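Alpha/beta hydrolase (Xanthomonas campestris pv. campestris, PDB 2QJW) is a putative hydrolase of the alpha/beta superfamily whose substrate is not known and which probably works through a serine nucleophile. Local coordinates at residues 19-24 with 156-161; 23-28 with 167-172. All coordinates share one frame; numbering follows the deposited sequence.

Contact 1: residues 19-24 with 156-161; sequences ALKVTA and HRLGAH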
loop_
_atom_site.group_PDB
_atom_site.type_symbol
_atom_site.label_atom_id
_atom_site.label_comp_id
_atom_site.label_asym_id
_atom_site.label_seq_id
_atom_site.Cartn_x
_atom_site.Cartn_y
_atom_site.Cartn_z
ATOM N N ALA A 19 -2.118 -22.702 6.365
ATOM C CA ALA A 19 -0.955 -21.962 5.937
ATOM C C ALA A 19 -0.931 -20.594 6.624
ATOM O O ALA A 19 -1.968 -19.993 7.003
ATOM C CB ALA A 19 -0.966 -21.814 4.473
ATOM N N LEU A 20 0.275 -20.084 6.756
ATOM C CA LEU A 20 0.507 -18.842 7.459
ATOM C C LEU A 20 -0.333 -17.650 7.018
ATOM O O LEU A 20 -0.955 -17.000 7.862
ATOM C CB LEU A 20 1.984 -18.459 7.278
ATOM N N LYS A 21 -0.373 -17.352 5.724
ATOM C CA LYS A 21 -1.024 -16.094 5.323
ATOM C C LYS A 21 -2.556 -16.155 5.457
ATOM O O LYS A 21 -3.140 -15.198 5.940
ATOM C CB LYS A 21 -0.595 -15.606 3.933
ATOM C CG LYS A 21 0.881 -15.232 3.922
ATOM C CD LYS A 21 1.316 -14.472 2.712
ATOM C CE LYS A 21 1.176 -15.302 1.465
ATOM N NZ LYS A 21 2.016 -16.500 1.388
ATOM N N VAL A 22 -3.197 -17.255 5.053
ATOM C CA VAL A 22 -4.652 -17.355 5.233
ATOM C C VAL A 22 -5.035 -17.427 6.705
ATOM O O VAL A 22 -6.059 -16.882 7.073
ATOM C CB VAL A 22 -5.339 -18.495 4.433
ATOM C CG1 VAL A 22 -5.339 -18.119 2.918
ATOM C CG2 VAL A 22 -4.709 -19.863 4.748
ATOM N N THR A 23 -4.207 -18.053 7.560
ATOM C CA THR A 23 -4.459 -18.110 8.947
ATOM C C THR A 23 -4.397 -16.693 9.517
ATOM O O THR A 23 -5.228 -16.286 10.315
ATOM C CB THR A 23 -3.427 -19.055 9.609
ATOM O OG1 THR A 23 -3.646 -20.370 9.073
ATOM C CG2 THR A 23 -3.606 -19.034 11.077
ATOM N N ALA A 24 -3.430 -15.922 9.094
ATOM C CA ALA A 24 -3.319 -14.529 9.519
ATOM C C ALA A 24 -4.528 -13.724 9.097
ATOM O O ALA A 24 -5.030 -12.910 9.867
ATOM C CB ALA A 24 -2.055 -13.895 8.943
ATOM N N HIS A 156 7.626 -13.837 -3.734
ATOM C CA HIS A 156 6.290 -14.363 -3.879
ATOM C C HIS A 156 5.623 -14.868 -2.619
ATOM O O HIS A 156 4.410 -14.828 -2.497
ATOM C CB HIS A 156 6.334 -15.496 -4.924
ATOM C CG HIS A 156 5.015 -16.067 -5.233
ATOM N ND1 HIS A 156 4.063 -15.390 -5.956
ATOM C CD2 HIS A 156 4.483 -17.285 -4.938
ATOM C CE1 HIS A 156 2.981 -16.163 -6.044
ATOM N NE2 HIS A 156 3.218 -17.313 -5.450
ATOM N N ARG A 157 6.410 -15.440 -1.698
ATOM C CA ARG A 157 5.806 -15.992 -0.492
ATOM C C ARG A 157 5.336 -14.931 0.507
ATOM O O ARG A 157 4.544 -15.249 1.426
ATOM C CB ARG A 157 6.780 -16.934 0.201
ATOM C CG ARG A 157 7.303 -18.075 -0.677
ATOM C CD ARG A 157 8.191 -19.009 0.191
ATOM N NE ARG A 157 9.325 -18.323 0.809
ATOM C CZ ARG A 157 10.518 -18.191 0.248
ATOM N NH1 ARG A 157 10.761 -18.673 -0.957
ATOM N NH2 ARG A 157 11.474 -17.551 0.895
ATOM N N LEU A 158 5.780 -13.695 0.355
ATOM C CA LEU A 158 5.478 -12.592 1.256
ATOM C C LEU A 158 5.807 -12.989 2.697
ATOM O O LEU A 158 5.132 -12.555 3.654
ATOM C CB LEU A 158 4.000 -12.114 1.191
ATOM C CG LEU A 158 3.598 -11.475 -0.130
ATOM C CD1 LEU A 158 2.060 -11.290 -0.204
ATOM C CD2 LEU A 158 4.357 -10.213 -0.333
ATOM N N GLY A 159 6.835 -13.815 2.869
ATOM C CA GLY A 159 7.145 -14.377 4.201
ATOM C C GLY A 159 7.555 -13.389 5.262
ATOM O O GLY A 159 7.416 -13.649 6.484
ATOM N N ALA A 160 8.035 -12.244 4.846
ATOM C CA ALA A 160 8.409 -11.184 5.762
ATOM C C ALA A 160 7.345 -10.068 5.851
ATOM O O ALA A 160 7.561 -9.063 6.528
ATOM C CB ALA A 160 9.727 -10.608 5.375
ATOM N N HIS A 161 6.193 -10.276 5.216
ATOM C CA HIS A 161 5.131 -9.236 5.191
ATOM C C HIS A 161 3.778 -9.763 5.540
ATOM O O HIS A 161 2.756 -9.206 5.128
ATOM C CB HIS A 161 5.162 -8.536 3.830
ATOM C CG HIS A 161 6.363 -7.686 3.684
ATOM N ND1 HIS A 161 7.579 -8.171 3.237
ATOM C CD2 HIS A 161 6.575 -6.411 4.060
ATOM C CE1 HIS A 161 8.477 -7.207 3.327
ATOM N NE2 HIS A 161 7.887 -6.119 3.799
HETATM O O HOH W 1 2.436 -16.622 -1.371
#
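Lys21, in the first turn of helix 20-31, reaches across to the loop 156-161 and bonds to the carbonyl oxygen of Arg157. Its CB sets out toward the loop, and CG stands beside the backbone N and anti to the carbonyl carbon (chi1 -65°), which sends the chain off the helix. Up to CD it runs extended; there it meets Leu158, CD to CB at 3.9 Å, the two side chains crossing at about a right angle. Bends at chi3 and chi4, both -64°, then turn the end of the lysine along the loop backbone. CE comes within 3.4 Å of Arg157 O, and NZ closes on that same oxygen at 2.8 Å. The ammonium sits above the carbonyl plane, 37° out of it. A second bond from NZ, also 2.8 Å, goes to a water that donates in turn to His156 O at 2.9 Å, so two successive carbonyls of the loop are tied to one ammonium, one directly and one by relay. The side chains of Leu158 and Lys21 both also touch Met103 at the end of strand 99-103.

The loop matters because His156 bonds through ND1 to Asp130 OD2 and touches Ser82, an arrangement consistent with a Ser-His-Asp triad. Lys21 grips the backbone of this loop rather than the imidazole: NZ lies 7.0 Å from His156 NE2. The ammonium thus finds its acceptors in the main chain of the loop, and the tie does not depend on a side-chain charge there.

Contact 2: residues 23-28 with 167-172; sequences TALAEV and RAFAEL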
loop_
_atom_site.group_PDB
_atom_site.type_symbol
_atom_site.label_atom_id
_atom_site.label_comp_id
_atom_site.label_asym_id
_atom_site.label_seq_id
_atom_site.Cartn_x
_atom_site.Cartn_y
_atom_site.Cartn_z
ATOM N N THR A 23 -4.207 -18.053 7.560
ATOM C CA THR A 23 -4.459 -18.110 8.947
ATOM C C THR A 23 -4.397 -16.693 9.517
ATOM O O THR A 23 -5.228 -16.286 10.315
ATOM C CB THR A 23 -3.427 -19.055 9.609
ATOM O OG1 THR A 23 -3.646 -20.370 9.073
ATOM C CG2 THR A 23 -3.606 -19.034 11.077
ATOM N N ALA A 24 -3.430 -15.922 9.094
ATOM C CA ALA A 24 -3.319 -14.529 9.519
ATOM C C ALA A 24 -4.528 -13.724 9.097
ATOM O O ALA A 24 -5.030 -12.910 9.867
ATOM C CB ALA A 24 -2.055 -13.895 8.943
ATOM N N LEU A 25 -5.008 -13.942 7.888
ATOM C CA LEU A 25 -6.177 -13.213 7.432
ATOM C C LEU A 25 -7.421 -13.636 8.223
ATOM O O LEU A 25 -8.284 -12.798 8.472
ATOM C CB LEU A 25 -6.442 -13.382 5.947
ATOM C CG LEU A 25 -5.391 -12.862 4.976
ATOM C CD1 LEU A 25 -6.020 -12.849 3.546
ATOM C CD2 LEU A 25 -4.833 -11.499 5.377
ATOM N N ALA A 26 -7.531 -14.891 8.601
ATOM C CA ALA A 26 -8.642 -15.357 9.450
ATOM C C ALA A 26 -8.597 -14.661 10.814
ATOM O O ALA A 26 -9.645 -14.321 11.374
ATOM C CB ALA A 26 -8.608 -16.839 9.607
ATOM N N GLU A 27 -7.428 -14.466 11.362
ATOM C CA GLU A 27 -7.301 -13.760 12.631
ATOM C C GLU A 27 -7.755 -12.314 12.442
ATOM O O GLU A 27 -8.406 -11.762 13.317
ATOM C CB GLU A 27 -5.863 -13.860 13.138
ATOM C CG GLU A 27 -5.609 -13.055 14.413
ATOM N N VAL A 28 -7.478 -11.680 11.301
ATOM C CA VAL A 28 -7.949 -10.315 11.075
ATOM C C VAL A 28 -9.437 -10.314 11.000
ATOM O O VAL A 28 -10.094 -9.474 11.651
ATOM C CB VAL A 28 -7.350 -9.742 9.773
ATOM C CG1 VAL A 28 -7.990 -8.465 9.378
ATOM C CG2 VAL A 28 -5.866 -9.490 9.957
ATOM N N ARG A 167 -2.644 -6.086 7.862
ATOM C CA ARG A 167 -3.071 -4.737 8.057
ATOM C C ARG A 167 -3.807 -4.223 6.813
ATOM O O ARG A 167 -4.792 -3.481 6.947
ATOM C CB ARG A 167 -1.878 -3.841 8.420
ATOM C CG ARG A 167 -1.534 -3.905 9.872
ATOM C CD ARG A 167 -0.444 -2.926 10.191
ATOM N NE ARG A 167 0.837 -3.431 9.727
ATOM C CZ ARG A 167 1.668 -4.186 10.445
ATOM N NH1 ARG A 167 1.366 -4.608 11.672
ATOM N NH2 ARG A 167 2.810 -4.556 9.889
ATOM N N ALA A 168 -3.323 -4.557 5.599
ATOM C CA ALA A 168 -3.994 -4.115 4.368
ATOM C C ALA A 168 -5.387 -4.751 4.331
ATOM O O ALA A 168 -6.338 -4.111 3.948
ATOM C CB ALA A 168 -3.193 -4.488 3.122
ATOM N N PHE A 169 -5.502 -6.031 4.696
ATOM C CA PHE A 169 -6.812 -6.654 4.722
ATOM C C PHE A 169 -7.747 -5.988 5.737
ATOM O O PHE A 169 -8.942 -5.765 5.465
ATOM C CB PHE A 169 -6.666 -8.148 5.029
ATOM C CG PHE A 169 -7.933 -8.948 4.892
ATOM C CD1 PHE A 169 -8.729 -8.848 3.778
ATOM C CD2 PHE A 169 -8.237 -9.895 5.865
ATOM C CE1 PHE A 169 -9.876 -9.632 3.696
ATOM C CE2 PHE A 169 -9.385 -10.674 5.762
ATOM C CZ PHE A 169 -10.164 -10.528 4.716
ATOM N N ALA A 170 -7.225 -5.700 6.918
ATOM C CA ALA A 170 -7.997 -5.011 7.913
ATOM C C ALA A 170 -8.506 -3.696 7.407
ATOM O O ALA A 170 -9.642 -3.299 7.674
ATOM C CB ALA A 170 -7.085 -4.790 9.182
ATOM N N GLU A 171 -7.663 -2.951 6.727
ATOM C CA GLU A 171 -8.052 -1.670 6.177
ATOM C C GLU A 171 -9.169 -1.774 5.156
ATOM O O GLU A 171 -10.049 -0.874 5.054
ATOM C CB GLU A 171 -6.845 -1.012 5.546
ATOM C CG GLU A 171 -5.896 -0.465 6.584
ATOM C CD GLU A 171 -4.490 -0.252 6.057
ATOM O OE1 GLU A 171 -4.253 -0.373 4.827
ATOM O OE2 GLU A 171 -3.611 0.019 6.899
ATOM N N LEU A 172 -9.126 -2.856 4.376
ATOM C CA LEU A 172 -10.199 -3.139 3.429
ATOM C C LEU A 172 -11.467 -3.439 4.203
ATOM O O LEU A 172 -12.503 -2.787 3.932
ATOM C CB LEU A 172 -9.875 -4.322 2.531
ATOM C CG LEU A 172 -10.984 -4.668 1.546
ATOM C CD1 LEU A 172 -11.220 -3.611 0.505
ATOM C CD2 LEU A 172 -10.628 -5.982 0.874
#
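Segments 23-28 and 167-172 run in roughly the same direction, their axes 9.5 Å apart at the closest and crossing at -37°. This is helix-to-helix packing on one face of the parallel sheet of an alpha/beta-hydrolase fold, and the side chains that meet across it are apolar.

Phe169 is the centrepiece. With CG anti to the backbone N (chi1 -172°), its ring is carried toward helix 20-31, where Leu25 lies over one face by way of CD1 while its other methyl, CD2, meets the ring atom CD2 at 3.8 Å. The two side chains cross at a slant, and Leu25 CB also rests near the CD2-CE2 side of the ring. Val28 comes in obliquely from the next turn: its CG1, anti to the backbone N, packs against Phe169 CD2 and, beside it, Ala170 CB. The backbones are close here, with the CA atoms of Val28 and Ala170 6.2 Å apart, and only a methyl on the Ala170 side.

Toward the sheet, Phe101 of strand 99-103 and Leu9 of strand 6-10 each touch both Leu25 and Phe169. The carbonyl O of Leu25 comes within 3.6 Å of Phe169 CE2.

In the fold
Both contacts start from helix 20-31, with centres about 11 Å apart. Contact 1 uses its first turn, contact 2 the turns that follow, and Thr23 and Ala24 belong to both. Their partners come in the same order near the C-terminus: the loop 156-161, then helix 162-174. More than 130 residues, including five of the six sheet strands, separate the two ends, so the contacts bring the beginning and end of the chain together beside the sheet. The apolar helix pair of contact 2 is seated on strands 6-10 and 99-103, while contact 1 adds a polar tie at the loop bearing the probable catalytic histidine. Close by, the helix 162-174 also meets the second subunit, through a salt bridge from Arg167 to Glu171 of that subunit.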